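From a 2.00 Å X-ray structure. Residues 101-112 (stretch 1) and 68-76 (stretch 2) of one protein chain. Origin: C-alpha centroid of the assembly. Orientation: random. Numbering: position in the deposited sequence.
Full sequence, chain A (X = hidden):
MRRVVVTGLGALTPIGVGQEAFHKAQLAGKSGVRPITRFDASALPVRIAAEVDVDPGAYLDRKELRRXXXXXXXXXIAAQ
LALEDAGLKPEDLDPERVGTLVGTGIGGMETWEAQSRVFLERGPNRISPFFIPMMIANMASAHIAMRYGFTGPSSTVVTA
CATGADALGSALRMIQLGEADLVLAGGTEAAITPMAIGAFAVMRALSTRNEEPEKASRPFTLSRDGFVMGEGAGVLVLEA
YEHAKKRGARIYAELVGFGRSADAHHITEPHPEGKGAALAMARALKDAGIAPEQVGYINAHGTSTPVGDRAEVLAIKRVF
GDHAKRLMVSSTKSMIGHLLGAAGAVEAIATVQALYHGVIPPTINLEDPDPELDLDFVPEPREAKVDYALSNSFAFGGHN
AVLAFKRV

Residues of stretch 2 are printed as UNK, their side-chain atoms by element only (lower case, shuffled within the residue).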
# COMPACT_ATOMS: atom_id res chain seq x y z
N LEU A 101 -2.39 4.53 -9.36
CA LEU A 101 -2.59 3.86 -8.08
C LEU A 101 -3.16 2.46 -8.29
O LEU A 101 -4.36 2.24 -8.14
CB LEU A 101 -3.53 4.68 -7.19
CG LEU A 101 -3.15 4.79 -5.70
CD1 LEU A 101 -4.23 5.57 -4.95
CD2 LEU A 101 -2.98 3.41 -5.09
N VAL A 102 -2.29 1.53 -8.65
CA VAL A 102 -2.71 0.15 -8.88
C VAL A 102 -2.08 -0.67 -7.76
O VAL A 102 -0.86 -0.76 -7.65
CB VAL A 102 -2.23 -0.36 -10.24
CG1 VAL A 102 -2.72 -1.79 -10.47
CG2 VAL A 102 -2.77 0.55 -11.34
N GLY A 103 -2.93 -1.24 -6.91
CA GLY A 103 -2.42 -2.03 -5.81
C GLY A 103 -2.33 -3.51 -6.14
O GLY A 103 -2.72 -3.94 -7.22
N THR A 104 -1.80 -4.27 -5.19
CA THR A 104 -1.67 -5.72 -5.35
C THR A 104 -1.64 -6.28 -3.93
O THR A 104 -1.33 -5.56 -2.99
CB THR A 104 -0.36 -6.08 -6.09
OG1 THR A 104 -0.28 -7.50 -6.25
CG2 THR A 104 0.85 -5.59 -5.30
N GLY A 105 -1.97 -7.55 -3.77
CA GLY A 105 -1.95 -8.13 -2.43
C GLY A 105 -0.64 -8.81 -2.09
O GLY A 105 -0.16 -8.72 -0.95
N ILE A 106 -0.06 -9.48 -3.08
CA ILE A 106 1.18 -10.24 -2.91
C ILE A 106 2.37 -9.73 -3.73
O ILE A 106 3.52 -9.85 -3.31
CB ILE A 106 0.93 -11.73 -3.27
CG1 ILE A 106 -0.06 -12.34 -2.28
CG2 ILE A 106 2.24 -12.51 -3.29
CD1 ILE A 106 -0.29 -13.82 -2.49
N GLY A 107 2.10 -9.18 -4.91
CA GLY A 107 3.18 -8.69 -5.75
C GLY A 107 3.79 -9.77 -6.63
O GLY A 107 3.07 -10.64 -7.11
N GLY A 108 5.10 -9.73 -6.81
CA GLY A 108 5.77 -10.70 -7.67
C GLY A 108 5.95 -12.11 -7.14
O GLY A 108 7.07 -12.55 -6.89
N MET A 109 4.84 -12.83 -7.02
CA MET A 109 4.86 -14.21 -6.53
C MET A 109 5.77 -15.15 -7.34
O MET A 109 6.54 -15.91 -6.76
CB MET A 109 3.43 -14.75 -6.51
CG MET A 109 3.23 -16.02 -5.70
SD MET A 109 3.60 -15.81 -3.94
CE MET A 109 4.72 -17.19 -3.71
N GLU A 110 5.69 -15.10 -8.66
CA GLU A 110 6.54 -15.97 -9.48
C GLU A 110 8.01 -15.62 -9.29
O GLU A 110 8.87 -16.51 -9.21
CB GLU A 110 6.19 -15.86 -10.97
CG GLU A 110 4.79 -16.32 -11.35
CD GLU A 110 4.61 -16.48 -12.86
OE1 GLU A 110 5.24 -15.72 -13.63
OE2 GLU A 110 3.83 -17.35 -13.27
N THR A 111 8.30 -14.33 -9.22
CA THR A 111 9.67 -13.85 -9.04
C THR A 111 10.21 -14.32 -7.69
O THR A 111 11.38 -14.70 -7.58
CB THR A 111 9.74 -12.31 -9.12
OG1 THR A 111 9.40 -11.89 -10.45
CG2 THR A 111 11.14 -11.81 -8.78
N TRP A 112 9.36 -14.31 -6.68
CA TRP A 112 9.77 -14.75 -5.35
C TRP A 112 10.22 -16.21 -5.38
O TRP A 112 11.22 -16.57 -4.76
CB TRP A 112 8.63 -14.58 -4.35
CG TRP A 112 8.65 -13.28 -3.59
CD1 TRP A 112 7.76 -12.24 -3.70
CD2 TRP A 112 9.56 -12.91 -2.54
NE1 TRP A 112 8.07 -11.25 -2.79
CE2 TRP A 112 9.17 -11.64 -2.07
CE3 TRP A 112 10.68 -13.53 -1.97
CZ2 TRP A 112 9.85 -10.98 -1.03
CZ3 TRP A 112 11.36 -12.88 -0.94
CH2 TRP A 112 10.94 -11.61 -0.48
N UNK A 68 9.66 -8.16 -16.37
CA UNK A 68 8.38 -7.78 -15.78
C UNK A 68 7.70 -9.00 -15.20
O UNK A 68 7.47 -9.99 -15.90
c UNK A 68 7.79 -5.79 -17.38
c UNK A 68 7.92 -4.81 -16.24
c UNK A 68 7.46 -7.17 -16.83
c UNK A 68 6.68 -5.34 -18.32
N UNK A 69 7.36 -8.93 -13.92
CA UNK A 69 6.68 -10.04 -13.27
C UNK A 69 5.26 -10.06 -13.81
O UNK A 69 4.73 -9.04 -14.24
c UNK A 69 6.02 -10.99 -11.01
o UNK A 69 6.77 -11.81 -10.43
c UNK A 69 6.67 -9.84 -11.75
o UNK A 69 4.77 -11.08 -11.03
N UNK A 70 4.64 -11.24 -13.79
CA UNK A 70 3.27 -11.38 -14.27
C UNK A 70 2.30 -10.34 -13.67
O UNK A 70 1.41 -9.86 -14.36
n UNK A 70 2.46 -16.99 -16.82
c UNK A 70 2.77 -12.80 -13.99
c UNK A 70 1.07 -14.61 -14.38
n UNK A 70 1.88 -15.63 -15.05
c UNK A 70 1.68 -16.05 -16.30
c UNK A 70 1.50 -13.18 -14.72
n UNK A 70 0.69 -15.54 -17.03
N UNK A 71 2.45 -9.99 -12.39
CA UNK A 71 1.49 -9.03 -11.83
C UNK A 71 1.63 -7.65 -12.43
O UNK A 71 0.64 -6.91 -12.56
c UNK A 71 4.51 -6.31 -8.60
c UNK A 71 1.57 -8.97 -10.29
c UNK A 71 3.16 -5.93 -8.64
c UNK A 71 2.61 -8.03 -9.74
c UNK A 71 4.90 -7.53 -9.13
c UNK A 71 2.23 -6.80 -9.20
c UNK A 71 3.95 -8.38 -9.70
N UNK A 72 2.85 -7.29 -12.82
CA UNK A 72 3.07 -6.00 -13.45
C UNK A 72 2.61 -6.12 -14.91
O UNK A 72 2.08 -5.16 -15.48
c UNK A 72 4.92 -5.18 -11.93
c UNK A 72 4.84 -4.43 -14.32
c UNK A 72 4.57 -5.59 -13.38
N UNK A 73 2.79 -7.29 -15.51
CA UNK A 73 2.35 -7.50 -16.88
C UNK A 73 0.83 -7.31 -16.98
O UNK A 73 0.34 -6.70 -17.92
o UNK A 73 3.79 -10.92 -19.13
c UNK A 73 4.55 -10.36 -18.35
c UNK A 73 4.21 -9.00 -17.78
n UNK A 73 5.71 -10.89 -17.97
c UNK A 73 2.75 -8.90 -17.36
N UNK A 74 0.10 -7.84 -16.02
CA UNK A 74 -1.35 -7.70 -16.03
C UNK A 74 -1.76 -6.25 -15.82
O UNK A 74 -2.67 -5.74 -16.49
c UNK A 74 -1.28 -11.94 -16.59
c UNK A 74 -2.22 -12.34 -14.41
c UNK A 74 -1.87 -10.06 -15.17
o UNK A 74 -1.65 -14.18 -15.84
c UNK A 74 -1.37 -10.57 -16.37
c UNK A 74 -2.30 -10.96 -14.20
c UNK A 74 -1.72 -12.82 -15.61
c UNK A 74 -1.98 -8.57 -14.94
N UNK A 75 -1.10 -5.56 -14.90
CA UNK A 75 -1.45 -4.15 -14.65
C UNK A 75 -1.24 -3.27 -15.88
O UNK A 75 -2.07 -2.39 -16.16
c UNK A 75 -0.64 -3.62 -13.49
N UNK A 76 -0.14 -3.47 -16.59
CA UNK A 76 0.15 -2.68 -17.79
C UNK A 76 -0.88 -2.96 -18.88
O UNK A 76 -1.33 -2.05 -19.58
c UNK A 76 2.64 -0.89 -17.50
c UNK A 76 4.05 -2.91 -17.84
c UNK A 76 2.69 -2.40 -17.41
c UNK A 76 1.57 -2.97 -18.29
O HOH W 1 6.50 -13.35 -13.80
O HOH W 2 5.22 -16.40 -16.19

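Position 68 carries four carbons, forked at the second. Its CA-to-CB bond points away from stretch 1, and it makes no contact there. This is L68, a buried apolar residue just ahead of the helix.

Position 69 has two side-chain carbons, the second bearing two oxygens. One oxygen accepts from both the hydroxyl and the backbone N of T111; the other accepts from the backbone N of position 71. This short carboxylate is D69, the N-cap of its helix. F71 N is therefore held by OD1, at 2.9 Å, while T111 OG1 donates to D69 OD2 at 2.6 Å and T111 N donates to D69 OD2 at 3.2 Å. A short acid suits this place because one carboxylate can cap its own helix while reaching the first turn of another. G108 CA lies only 3.1 Å from D69 OD2; a CB on G108 would fall 2.9 Å from that oxygen, a clash that glycine avoids.

Position 70 shows three carbons, a nitrogen, then a carbon carrying two more nitrogens; the chain nitrogen meets the carboxylate of E110. This is R70. R70 NE donates to E110 OE2 at 3.2 Å in a salt bridge, with the carboxylate at the guanidinium edge, near its plane. Two waters extend the pairing: one donates to E110 OE1 and accepts from R70 N, while the other donates to the same E110 OE1 and accepts weakly from R70 NH2. The long side chain suits the site, since its several nitrogens serve different partners.

Position 71 has one carbon and then a six-carbon ring without a heteroatom, with G107 CA 3.8 Å from the ring centroid and 3° off the normal, a CH-pi contact over one face. This is F71. The flat ring suits a glycine backbone that can lie directly on it. The backbone angles of G107 would by themselves jam a CB against the preceding carbonyl.

Position 72, one carbon carrying two more, is V72, a buried apolar residue out of reach of stretch 1. Position 73 has three carbons, the last bearing one oxygen and one nitrogen; this is Q73, whose amide NE2 reaches back to donate to L68 O at 2.9 Å.

Position 74, a six-carbon ring on one carbon, bearing an oxygen, does not touch stretch 1. It is Y74, whose hydroxyl suits it to receive R70: NH1 of R70 donates to Y74 OH at 3.0 Å.

Position 75 has a single carbon, the CB, 4.1 Å from V102 CG1: A75, its methyl a small apolar surface for the valine. Position 76, four carbons forked at the second, is L76, buried, apolar and out of reach.

The contact thus combines a shared carboxylate, a water-bridged salt bridge and a ring packed against glycine backbone, with the small V102–A75 contact farther along the helix.

Stretch 2, residues 68-76: LDRFVQYAL
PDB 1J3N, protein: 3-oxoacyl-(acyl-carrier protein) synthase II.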